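Local coordinates for decapping nuclease RAI1 (PDB 5BUD), which removes the entire NAD cap from the 5' end of NAD-capped RNAs and, through direct binding, stabilises the exoribonuclease RAT1 and stimulates its activity, at residues I101-I106 and V220-I225; L113-T118 and T323-W328; F261-F266 and K318-T323; T278-G283 and F297-I302. One frame throughout, in Å; residues are numbered along the deposited sequence.

Contact 1: I101-I106 and V220-I225; sequences ITFREI and VLAGEI. With MN (manganese (II) ion), chain F.
Glu224 reaches this manganese ion through OE1, 2.3 Å away, its chain leaving anti to the backbone N and then bending at chi2 (-109°). Asp226 and an RNA phosphate bind manganese beside it, and a water 2.6 Å from the ion fills a further position. That water also accepts from NH2 of Arg104 and donates to the carbonyl O of Glu224, so the same carbonyl is gripped by water and guanidinium together. NH1 of Arg104 reaches Glu224 O at 2.9 Å from above the carbonyl plane; the NH2 bond to this oxygen is weak. One guanidinium face lies over Gly223 CA. The positive charge, with NH2 of Arg104 4.4 Å from OE1 of Glu224, would be expected to favour the ionised carboxylate. Gln271, a probable substrate-binding residue, touches Arg104 from helix 255-275.

Behind this first shell lies the parallel pairing of strands 100-103 and 217-228 in the PD-(D/E)XK nuclease core. Thr102 N donates to Val220 O, and Thr102 O accepts from Ala222 N. The ladder ends where Arg104 N, opening helix 104-112, gives a nearly straight bond to Ala222 O (173°). Ala222 CB packs 3.8 Å from Phe103 CD2 on the face of the sheet that also carries Ile101 and Val220; on the other face, Thr102 CG2 and Leu221 CD2 lie side by side at 3.6 Å, while Thr102 OG1 turns to Ile134 O.

Contact 2: L113-T118 and T323-W328; sequences LPYNLT and TNALKW
Residues 113-118 leave helix 104-112 through a short 3-10 segment at Leu113-Pro114, closed by a bond from Asn116 N to Leu113 O, and then run on as loop. Opposite them, 323-328 is regular helix within 322-339, with the two backbones nearest at Pro114 and Ala325, 6.3 Å between CA atoms. Trp328, its CG anti to the backbone N (chi1 156°), sends its indole obliquely across the 3-10 segment. Pro114 CG approaches Trp328 CD1 at 3.5 Å, and Leu113 CD2 lies 3.9 Å from Trp328 CZ2, so the proline meets the pyrrole part of the indole and the leucine reaches the benzo part. Phe360 meets the same indole edge-to-face.

One turn earlier in the helix, Asn324 ND2 donates to the hydroxyl of Tyr115, 2.7 Å from OH, with the oxygen close to the amide plane. Ring and amide are turned 70° apart. Ala325 CB sits at the edge of the tyrosine ring, 4.4 Å from CE1. The other end of the amide is held as well, since Asn324 OD1 accepts from Arg11 NE. With a partner at each end, the amide has its flip fixed, and a single directional bond to the phenol closes a contact otherwise made of apolar packing.

Contact 3: F261-F266 and K318-T323; sequences FEQKLF and KKINCT. With nucleotides of chain C.
The apolar part of this contact is carried by Ile320, which projects from the loop ahead of helix 322-339 toward helix 255-275. Its CG2, anti to the backbone N, stands over one face of the Phe266 ring, 3.8 Å from the centroid and displaced toward the CG-CD1 side, a CH-pi contact. The other branch of Ile320 reaches past the ring to the helix itself, where CD1 lies 3.9 Å from Gln263 CA. Cys322 meets the same ring differently: its SG is at the edge, 5.2 Å from the Phe266 centroid and near the ring plane, a sulfur-aromatic contact. Phe266 is thus met on a face and along an edge by residues two apart in the sequence.

The charged part lies one turn back along the helix. Lys319 CB points away from the helix, but the chain bends at chi2 (70°) and brings NZ to Glu262 OE1 at 2.8 Å, a salt bridge on the syn lone pair of that oxygen. The two side chains cross at about a right angle. Carbonyls of Ile306 and Thr312 also accept from the ammonium, and Thr312 OG1 bonds Glu262 OE2.

Water completes the polar set, donating to Glu262 OE1 and accepting from Ile320 N. Lys264, whose CB points away from 318-323, extends toward the RNA; its NZ is bonded to Ser249 OG and makes a weak bond to OP2 of U3 of chain C.

Buried Glu262 therefore has both oxygens engaged, one by ammonium and water together; such compensation would favour its charged form.

Contact 4: T278-G283 and F297-I302; sequences TKIIYG and FNTEEI
Ile280 and Phe297 are matched across the two strands as a hydrogen-bonded antiparallel pair, and the side chains on their face of the sheet diverge toward different neighbours. Ile280, with CG1 anti to the carbonyl carbon, directs CD1 across Ile302 at about a right angle, the two CD1 atoms 3.5 Å apart. Its CG1 passes Thr299 OG1, the hydroxyl that is hydrogen-bonded to Val277 O. Phe297 turns its ring the other way along the strand, toward Tyr282. The ring planes are almost perpendicular (86°), yet the approach is oblique, with Phe297 CE2 4.0 Å from Tyr282 CD1. Ile280 O lies in plane at the edge of the phenylalanine ring, while Phe261 of helix 255-275 meets the tyrosine edge-to-face.

The backbone sets the register that brings these side chains together. Ile280 N donates to Phe297 O at 2.9 Å in an essentially straight bond, and Phe297 N returns a shorter one to Ile280 O, 2.7 Å, nearly along the C=O axis. Past Asn298 the strand gives way to a turn, and Thr299 N reaches Thr278 O from well above the carbonyl plane.

On the opposite face, Lys279 and Asn298 form a non-hydrogen-bonded pair linked by water, which accepts from Lys279 NZ and donates to Asn298 OD1 and Thr278 O. Asn298 ND2 donates to Glu301 OE1 at 3.1 Å, tying strand to turn.

This is the open end of a beta hairpin, strands 279-285 and 291-298. The first strand runs parallel to strand 243-250, which carries the metal ligands Glu245 and Leu246 of the nuclease site.

In the fold
Contacts 2 and 3 are neighbours, their centres about 9 Å apart; they share Thr323 and helix 322-339, and Tyr115 of contact 2 packs against Ile320 and Phe266 of contact 3. Contact 4, nested in the chain between the segments of contact 3, touches it through Phe261, whose ring packs on Tyr282 and Phe297. Contact 1 stands apart, centres about 19 to 21 Å from the others, and crosses contact 2 along the chain, helix 104-112 leading from one to the other. Strands 217-228, 243-250 and 279-285 join contacts 1 and 4 across the metal site. Helix 255-275 supplies one segment of contact 3 and touches side chains of the other three, tying the metal-binding strands to the packing around helix 322-339.

Contact 1: I101-I106 and V220-I225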
# COMPACT_ATOMS: atom_id res chain seq x y z
N ILE A 101 4.86 2.64 -13.84
CA ILE A 101 5.55 2.89 -12.60
C ILE A 101 4.59 3.60 -11.67
O ILE A 101 4.06 4.66 -12.03
CB ILE A 101 6.81 3.71 -12.82
CG1 ILE A 101 7.83 2.88 -13.61
CG2 ILE A 101 7.42 4.20 -11.50
CD1 ILE A 101 9.03 3.72 -14.07
N THR A 102 4.36 3.04 -10.49
CA THR A 102 3.35 3.58 -9.60
C THR A 102 3.53 3.16 -8.16
O THR A 102 4.51 2.52 -7.80
CB THR A 102 1.90 3.25 -10.12
OG1 THR A 102 0.91 4.06 -9.44
CG2 THR A 102 1.59 1.82 -10.02
N PHE A 103 2.62 3.60 -7.30
CA PHE A 103 2.64 3.14 -5.91
C PHE A 103 1.69 1.95 -5.75
O PHE A 103 0.63 1.86 -6.39
CB PHE A 103 2.27 4.28 -4.98
CG PHE A 103 3.29 5.37 -4.92
CD1 PHE A 103 3.24 6.43 -5.81
CD2 PHE A 103 4.29 5.34 -3.97
CE1 PHE A 103 4.19 7.45 -5.74
CE2 PHE A 103 5.25 6.34 -3.91
CZ PHE A 103 5.19 7.40 -4.79
N ARG A 104 2.07 1.01 -4.89
CA ARG A 104 1.25 -0.17 -4.63
C ARG A 104 -0.17 0.12 -4.13
O ARG A 104 -1.09 -0.62 -4.48
CB ARG A 104 1.93 -1.13 -3.65
CG ARG A 104 1.78 -0.71 -2.21
CD ARG A 104 1.23 -1.83 -1.33
NE ARG A 104 1.23 -1.32 0.02
CZ ARG A 104 2.15 -1.56 0.96
NH1 ARG A 104 3.18 -2.40 0.78
NH2 ARG A 104 2.00 -0.96 2.13
N GLU A 105 -0.37 1.20 -3.37
CA GLU A 105 -1.71 1.50 -2.86
C GLU A 105 -2.67 1.80 -4.00
O GLU A 105 -3.87 1.51 -3.93
CB GLU A 105 -1.70 2.67 -1.88
CG GLU A 105 -2.96 2.74 -1.05
CD GLU A 105 -3.37 4.15 -0.62
OE1 GLU A 105 -4.52 4.29 -0.13
OE2 GLU A 105 -2.56 5.09 -0.76
N ILE A 106 -2.13 2.34 -5.08
CA ILE A 106 -2.91 2.63 -6.24
C ILE A 106 -3.43 1.33 -6.90
O ILE A 106 -4.62 1.25 -7.18
CB ILE A 106 -2.13 3.51 -7.22
CG1 ILE A 106 -2.02 4.92 -6.62
CG2 ILE A 106 -2.86 3.55 -8.55
CD1 ILE A 106 -1.03 5.82 -7.32
N VAL A 220 6.21 -1.62 -12.01
CA VAL A 220 7.07 -1.31 -10.88
C VAL A 220 6.20 -0.64 -9.83
O VAL A 220 5.51 0.33 -10.14
CB VAL A 220 8.23 -0.41 -11.34
CG1 VAL A 220 9.00 0.17 -10.15
CG2 VAL A 220 9.13 -1.21 -12.26
N LEU A 221 6.22 -1.16 -8.60
CA LEU A 221 5.38 -0.63 -7.51
C LEU A 221 6.26 -0.25 -6.35
O LEU A 221 7.13 -1.04 -5.96
CB LEU A 221 4.40 -1.69 -6.98
CG LEU A 221 3.48 -2.36 -7.99
CD1 LEU A 221 2.63 -3.41 -7.31
CD2 LEU A 221 2.61 -1.34 -8.71
N ALA A 222 6.00 0.93 -5.77
CA ALA A 222 6.65 1.34 -4.54
C ALA A 222 5.68 1.13 -3.39
O ALA A 222 4.53 1.52 -3.47
CB ALA A 222 7.08 2.81 -4.62
N GLY A 223 6.13 0.48 -2.32
CA GLY A 223 5.28 0.26 -1.18
C GLY A 223 6.05 0.19 0.11
O GLY A 223 7.19 -0.29 0.16
N GLU A 224 5.39 0.63 1.15
CA GLU A 224 6.00 0.68 2.45
C GLU A 224 5.90 -0.70 3.10
O GLU A 224 4.89 -1.38 2.94
CB GLU A 224 5.34 1.78 3.25
CG GLU A 224 5.99 2.10 4.57
CD GLU A 224 5.15 1.66 5.74
OE1 GLU A 224 4.14 0.94 5.51
OE2 GLU A 224 5.50 2.03 6.88
N ILE A 225 6.98 -1.12 3.76
CA ILE A 225 7.11 -2.47 4.34
C ILE A 225 7.12 -2.34 5.86
O ILE A 225 7.84 -1.51 6.41
CB ILE A 225 8.40 -3.15 3.84
CG1 ILE A 225 8.36 -3.40 2.33
CG2 ILE A 225 8.66 -4.46 4.60
CD1 ILE A 225 7.20 -4.28 1.89
MN MN F . 2.66 -0.24 6.82
O HOH W 1 2.60 -1.57 4.62

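Contact 2: L113-T118 and T323-W328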
# COMPACT_ATOMS: atom_id res chain seq x y z
N LEU A 113 -11.33 -3.38 -6.11
CA LEU A 113 -12.53 -2.63 -6.56
C LEU A 113 -13.80 -3.49 -6.67
O LEU A 113 -14.86 -3.08 -6.19
CB LEU A 113 -12.22 -1.89 -7.88
CG LEU A 113 -13.39 -1.14 -8.56
CD1 LEU A 113 -12.88 0.09 -9.27
CD2 LEU A 113 -14.17 -2.01 -9.55
N PRO A 114 -13.68 -4.71 -7.21
CA PRO A 114 -14.90 -5.52 -7.41
C PRO A 114 -15.71 -5.84 -6.16
O PRO A 114 -16.90 -6.19 -6.28
CB PRO A 114 -14.36 -6.79 -8.03
CG PRO A 114 -13.16 -6.34 -8.76
CD PRO A 114 -12.52 -5.37 -7.82
N TYR A 115 -15.09 -5.75 -4.97
CA TYR A 115 -15.81 -6.02 -3.71
C TYR A 115 -15.78 -4.77 -2.84
O TYR A 115 -16.00 -4.83 -1.64
CB TYR A 115 -15.22 -7.28 -3.02
CG TYR A 115 -15.23 -8.47 -3.96
CD1 TYR A 115 -14.08 -8.87 -4.64
CD2 TYR A 115 -16.44 -9.11 -4.28
CE1 TYR A 115 -14.10 -9.92 -5.54
CE2 TYR A 115 -16.47 -10.15 -5.19
CZ TYR A 115 -15.31 -10.56 -5.81
OH TYR A 115 -15.35 -11.60 -6.71
N ASN A 116 -15.53 -3.61 -3.45
CA ASN A 116 -15.54 -2.33 -2.76
C ASN A 116 -16.10 -1.27 -3.71
O ASN A 116 -15.49 -0.19 -3.92
CB ASN A 116 -14.13 -1.98 -2.29
CG ASN A 116 -13.68 -2.83 -1.10
OD1 ASN A 116 -14.05 -2.55 0.04
ND2 ASN A 116 -12.89 -3.87 -1.37
N LEU A 117 -17.24 -1.60 -4.29
CA LEU A 117 -17.83 -0.85 -5.39
C LEU A 117 -18.24 0.58 -5.03
O LEU A 117 -18.40 1.43 -5.93
CB LEU A 117 -19.02 -1.62 -5.98
CG LEU A 117 -18.73 -2.99 -6.62
CD1 LEU A 117 -20.02 -3.71 -7.00
CD2 LEU A 117 -17.87 -2.85 -7.87
N THR A 118 -18.40 0.87 -3.73
CA THR A 118 -18.79 2.22 -3.34
C THR A 118 -17.61 3.19 -3.26
O THR A 118 -17.83 4.39 -3.18
CB THR A 118 -19.58 2.29 -2.01
OG1 THR A 118 -18.70 2.08 -0.91
CG2 THR A 118 -20.70 1.28 -1.96
N THR A 323 -9.42 -14.87 -7.26
CA THR A 323 -9.17 -15.09 -8.69
C THR A 323 -9.97 -14.13 -9.59
O THR A 323 -9.45 -13.60 -10.59
CB THR A 323 -9.43 -16.58 -9.07
OG1 THR A 323 -8.52 -17.41 -8.33
CG2 THR A 323 -9.24 -16.84 -10.53
N ASN A 324 -11.23 -13.87 -9.22
CA ASN A 324 -12.05 -12.94 -9.99
C ASN A 324 -11.45 -11.53 -9.93
O ASN A 324 -11.36 -10.85 -10.96
CB ASN A 324 -13.50 -12.98 -9.47
CG ASN A 324 -14.43 -12.00 -10.16
OD1 ASN A 324 -14.55 -11.98 -11.39
ND2 ASN A 324 -15.11 -11.20 -9.37
N ALA A 325 -11.02 -11.12 -8.74
CA ALA A 325 -10.37 -9.81 -8.59
C ALA A 325 -9.15 -9.70 -9.48
O ALA A 325 -8.96 -8.67 -10.10
CB ALA A 325 -10.00 -9.53 -7.14
N LEU A 326 -8.33 -10.75 -9.51
CA LEU A 326 -7.10 -10.75 -10.27
C LEU A 326 -7.36 -10.63 -11.76
O LEU A 326 -6.61 -9.97 -12.47
CB LEU A 326 -6.27 -12.02 -9.99
CG LEU A 326 -5.33 -12.00 -8.80
CD1 LEU A 326 -4.70 -13.37 -8.63
CD2 LEU A 326 -4.26 -10.93 -8.98
N LYS A 327 -8.43 -11.25 -12.24
CA LYS A 327 -8.83 -11.12 -13.64
C LYS A 327 -9.32 -9.71 -14.01
O LYS A 327 -9.07 -9.25 -15.12
CB LYS A 327 -9.89 -12.16 -13.98
CG LYS A 327 -9.33 -13.57 -13.90
CD LYS A 327 -10.36 -14.65 -14.25
CE LYS A 327 -9.69 -16.01 -14.23
NZ LYS A 327 -10.59 -17.12 -14.65
N TRP A 328 -10.01 -9.04 -13.08
CA TRP A 328 -10.37 -7.66 -13.29
C TRP A 328 -9.08 -6.82 -13.35
O TRP A 328 -8.90 -6.00 -14.23
CB TRP A 328 -11.31 -7.18 -12.17
CG TRP A 328 -11.29 -5.71 -11.95
CD1 TRP A 328 -10.73 -5.05 -10.92
CD2 TRP A 328 -11.88 -4.70 -12.80
NE1 TRP A 328 -10.90 -3.69 -11.05
CE2 TRP A 328 -11.59 -3.44 -12.21
CE3 TRP A 328 -12.57 -4.73 -14.02
CZ2 TRP A 328 -12.02 -2.23 -12.78
CZ3 TRP A 328 -12.98 -3.53 -14.60
CH2 TRP A 328 -12.69 -2.28 -13.98

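Contact 3: F261-F266 and K318-T323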
# COMPACT_ATOMS: atom_id res chain seq x y z
N PHE A 261 -14.24 -9.13 8.94
CA PHE A 261 -12.87 -9.58 9.00
C PHE A 261 -12.46 -10.17 7.65
O PHE A 261 -11.36 -9.90 7.17
CB PHE A 261 -12.61 -10.58 10.15
CG PHE A 261 -11.18 -11.07 10.17
CD1 PHE A 261 -10.14 -10.23 10.60
CD2 PHE A 261 -10.85 -12.33 9.68
CE1 PHE A 261 -8.83 -10.67 10.54
CE2 PHE A 261 -9.53 -12.76 9.62
CZ PHE A 261 -8.53 -11.94 10.08
N GLU A 262 -13.34 -10.94 7.01
CA GLU A 262 -13.10 -11.40 5.63
C GLU A 262 -12.79 -10.23 4.68
O GLU A 262 -11.85 -10.32 3.88
CB GLU A 262 -14.27 -12.22 5.08
CG GLU A 262 -14.05 -12.74 3.67
CD GLU A 262 -14.92 -13.96 3.34
OE1 GLU A 262 -15.66 -13.89 2.36
OE2 GLU A 262 -14.83 -14.97 4.05
N GLN A 263 -13.57 -9.16 4.76
CA GLN A 263 -13.38 -8.00 3.90
C GLN A 263 -12.01 -7.34 4.12
O GLN A 263 -11.33 -6.99 3.15
CB GLN A 263 -14.51 -6.97 4.10
CG GLN A 263 -15.87 -7.53 3.68
CD GLN A 263 -17.07 -6.69 4.06
OE1 GLN A 263 -17.13 -6.06 5.13
NE2 GLN A 263 -18.06 -6.71 3.20
N LYS A 264 -11.61 -7.17 5.38
CA LYS A 264 -10.30 -6.56 5.72
C LYS A 264 -9.16 -7.44 5.28
O LYS A 264 -8.13 -6.93 4.81
CB LYS A 264 -10.13 -6.44 7.23
CG LYS A 264 -10.87 -5.33 7.92
CD LYS A 264 -10.73 -5.53 9.42
CE LYS A 264 -10.77 -4.22 10.16
NZ LYS A 264 -11.07 -4.51 11.57
N LEU A 265 -9.31 -8.75 5.51
CA LEU A 265 -8.31 -9.74 5.14
C LEU A 265 -8.11 -9.82 3.64
O LEU A 265 -7.02 -10.03 3.17
CB LEU A 265 -8.67 -11.13 5.70
CG LEU A 265 -7.65 -12.26 5.60
CD1 LEU A 265 -6.49 -12.01 6.55
CD2 LEU A 265 -8.31 -13.60 5.89
N PHE A 266 -9.17 -9.58 2.88
CA PHE A 266 -9.07 -9.55 1.43
C PHE A 266 -8.23 -8.35 1.01
O PHE A 266 -7.36 -8.47 0.12
CB PHE A 266 -10.46 -9.47 0.80
CG PHE A 266 -10.45 -9.14 -0.66
CD1 PHE A 266 -9.87 -10.00 -1.58
CD2 PHE A 266 -10.96 -7.94 -1.12
CE1 PHE A 266 -9.86 -9.70 -2.92
CE2 PHE A 266 -10.94 -7.61 -2.47
CZ PHE A 266 -10.40 -8.50 -3.38
N LYS A 318 -21.55 -11.00 -4.92
CA LYS A 318 -21.11 -10.37 -3.66
C LYS A 318 -20.02 -11.12 -2.88
O LYS A 318 -19.34 -10.53 -2.06
CB LYS A 318 -22.30 -10.09 -2.73
CG LYS A 318 -22.69 -8.61 -2.69
CD LYS A 318 -23.91 -8.33 -1.80
CE LYS A 318 -23.76 -8.86 -0.37
NZ LYS A 318 -22.49 -8.44 0.29
N LYS A 319 -19.85 -12.41 -3.11
CA LYS A 319 -18.88 -13.23 -2.36
C LYS A 319 -17.47 -12.93 -2.85
O LYS A 319 -17.18 -13.08 -4.03
CB LYS A 319 -19.20 -14.73 -2.51
CG LYS A 319 -18.10 -15.68 -2.07
CD LYS A 319 -17.90 -15.69 -0.58
CE LYS A 319 -16.61 -16.40 -0.19
NZ LYS A 319 -16.32 -16.37 1.28
N ILE A 320 -16.59 -12.48 -1.95
CA ILE A 320 -15.18 -12.24 -2.32
C ILE A 320 -14.51 -13.48 -2.92
O ILE A 320 -14.51 -14.54 -2.33
CB ILE A 320 -14.33 -11.72 -1.12
CG1 ILE A 320 -14.76 -10.30 -0.76
CG2 ILE A 320 -12.85 -11.72 -1.49
CD1 ILE A 320 -14.29 -9.82 0.60
N ASN A 321 -13.96 -13.31 -4.10
CA ASN A 321 -13.17 -14.32 -4.78
C ASN A 321 -11.89 -13.70 -5.36
O ASN A 321 -11.93 -12.84 -6.25
CB ASN A 321 -13.98 -14.93 -5.91
CG ASN A 321 -13.22 -15.99 -6.65
OD1 ASN A 321 -12.38 -15.70 -7.48
ND2 ASN A 321 -13.52 -17.25 -6.35
N CYS A 322 -10.76 -14.20 -4.88
CA CYS A 322 -9.47 -13.58 -5.20
C CYS A 322 -9.10 -13.73 -6.66
O CYS A 322 -8.56 -12.80 -7.24
CB CYS A 322 -8.38 -14.16 -4.29
SG CYS A 322 -8.56 -13.67 -2.57
N THR A 323 -9.42 -14.87 -7.26
CA THR A 323 -9.17 -15.09 -8.69
C THR A 323 -9.97 -14.13 -9.59
O THR A 323 -9.45 -13.60 -10.59
CB THR A 323 -9.43 -16.58 -9.07
OG1 THR A 323 -8.52 -17.41 -8.33
CG2 THR A 323 -9.24 -16.84 -10.53
P U C 3 -10.03 -1.04 13.14
OP1 U C 3 -10.15 -1.97 14.28
OP2 U C 3 -10.04 -1.56 11.76
O5' U C 3 -11.19 0.04 13.27
C5' U C 3 -11.48 0.64 14.55
C4' U C 3 -12.96 0.82 14.72
O4' U C 3 -13.42 1.88 13.84
C3' U C 3 -13.81 -0.40 14.40
O3' U C 3 -14.90 -0.40 15.29
C2' U C 3 -14.23 -0.16 12.95
O2' U C 3 -15.44 -0.79 12.59
C1' U C 3 -14.39 1.36 12.93
N1 U C 3 -14.15 1.98 11.62
C2 U C 3 -15.19 2.67 11.04
O2 U C 3 -16.30 2.76 11.55
N3 U C 3 -14.90 3.24 9.83
C4 U C 3 -13.70 3.20 9.15
O4 U C 3 -13.59 3.77 8.07
C5 U C 3 -12.67 2.46 9.82
C6 U C 3 -12.92 1.90 11.01
O HOH W 2 -17.23 -11.97 0.83

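Contact 4: T278-G283 and F297-I302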
# COMPACT_ATOMS: atom_id res chain seq x y z
N THR A 278 4.69 -12.24 1.91
CA THR A 278 4.18 -13.61 2.10
C THR A 278 3.57 -13.84 3.49
O THR A 278 2.98 -14.88 3.75
CB THR A 278 5.28 -14.68 1.89
OG1 THR A 278 6.30 -14.56 2.89
CG2 THR A 278 5.87 -14.55 0.53
N LYS A 279 3.73 -12.87 4.39
CA LYS A 279 3.28 -13.02 5.77
C LYS A 279 2.47 -11.79 6.21
O LYS A 279 2.94 -10.63 6.07
CB LYS A 279 4.49 -13.25 6.70
CG LYS A 279 5.13 -14.62 6.61
CD LYS A 279 6.23 -14.80 7.66
CE LYS A 279 6.77 -16.22 7.70
NZ LYS A 279 7.26 -16.61 6.37
N ILE A 280 1.28 -12.05 6.75
CA ILE A 280 0.43 -11.02 7.38
C ILE A 280 0.12 -11.40 8.82
O ILE A 280 -0.40 -12.49 9.09
CB ILE A 280 -0.91 -10.87 6.62
CG1 ILE A 280 -0.64 -10.65 5.16
CG2 ILE A 280 -1.74 -9.75 7.24
CD1 ILE A 280 -1.83 -10.65 4.25
N ILE A 281 0.45 -10.51 9.76
CA ILE A 281 0.28 -10.80 11.18
C ILE A 281 -0.78 -9.84 11.71
O ILE A 281 -0.65 -8.62 11.58
CB ILE A 281 1.61 -10.65 11.95
CG1 ILE A 281 2.60 -11.68 11.43
CG2 ILE A 281 1.42 -10.78 13.45
CD1 ILE A 281 3.92 -11.77 12.14
N TYR A 282 -1.83 -10.40 12.28
CA TYR A 282 -2.87 -9.63 12.93
C TYR A 282 -2.70 -9.62 14.44
O TYR A 282 -2.52 -10.67 15.08
CB TYR A 282 -4.27 -10.18 12.57
CG TYR A 282 -4.84 -9.58 11.32
CD1 TYR A 282 -4.44 -10.04 10.09
CD2 TYR A 282 -5.78 -8.55 11.37
CE1 TYR A 282 -4.97 -9.51 8.93
CE2 TYR A 282 -6.27 -7.99 10.21
CZ TYR A 282 -5.84 -8.49 9.00
OH TYR A 282 -6.31 -7.99 7.82
N GLY A 283 -2.70 -8.42 14.99
CA GLY A 283 -2.85 -8.25 16.44
C GLY A 283 -4.33 -8.03 16.73
O GLY A 283 -4.88 -7.01 16.32
N PHE A 297 -0.90 -15.19 9.16
CA PHE A 297 -1.48 -15.77 7.97
C PHE A 297 -0.43 -15.77 6.88
O PHE A 297 0.32 -14.80 6.72
CB PHE A 297 -2.67 -14.96 7.47
CG PHE A 297 -3.82 -14.93 8.45
CD1 PHE A 297 -4.85 -15.84 8.34
CD2 PHE A 297 -3.84 -14.00 9.47
CE1 PHE A 297 -5.92 -15.81 9.23
CE2 PHE A 297 -4.88 -13.98 10.40
CZ PHE A 297 -5.94 -14.88 10.26
N ASN A 298 -0.40 -16.86 6.12
CA ASN A 298 0.41 -16.93 4.91
C ASN A 298 -0.41 -16.37 3.77
O ASN A 298 -1.50 -16.87 3.50
CB ASN A 298 0.83 -18.36 4.63
CG ASN A 298 1.71 -18.92 5.70
OD1 ASN A 298 2.74 -18.32 6.06
ND2 ASN A 298 1.33 -20.07 6.23
N THR A 299 0.11 -15.33 3.11
CA THR A 299 -0.58 -14.64 2.06
C THR A 299 -1.18 -15.58 1.01
O THR A 299 -2.36 -15.45 0.65
CB THR A 299 0.36 -13.65 1.38
OG1 THR A 299 0.81 -12.72 2.39
CG2 THR A 299 -0.32 -12.93 0.20
N GLU A 300 -0.38 -16.56 0.57
CA GLU A 300 -0.81 -17.48 -0.46
C GLU A 300 -1.98 -18.38 -0.03
O GLU A 300 -2.68 -18.93 -0.88
CB GLU A 300 0.36 -18.33 -0.98
CG GLU A 300 0.75 -19.48 -0.06
CD GLU A 300 1.94 -20.28 -0.60
OE1 GLU A 300 2.25 -20.16 -1.81
OE2 GLU A 300 2.54 -21.04 0.19
N GLU A 301 -2.21 -18.50 1.26
CA GLU A 301 -3.31 -19.35 1.78
C GLU A 301 -4.62 -18.60 1.96
O GLU A 301 -5.70 -19.21 2.00
CB GLU A 301 -2.90 -19.99 3.09
CG GLU A 301 -1.81 -21.04 2.92
CD GLU A 301 -1.27 -21.63 4.22
OE1 GLU A 301 -1.45 -21.05 5.32
OE2 GLU A 301 -0.67 -22.73 4.13
N ILE A 302 -4.55 -17.27 2.05
CA ILE A 302 -5.76 -16.47 2.20
C ILE A 302 -6.88 -16.76 1.15
O ILE A 302 -8.02 -16.88 1.55
CB ILE A 302 -5.43 -14.96 2.29
CG1 ILE A 302 -4.67 -14.71 3.60
CG2 ILE A 302 -6.70 -14.13 2.27
CD1 ILE A 302 -4.01 -13.35 3.68
O HOH W 3 2.30 -16.69 1.34
O HOH W 4 4.72 -17.16 4.52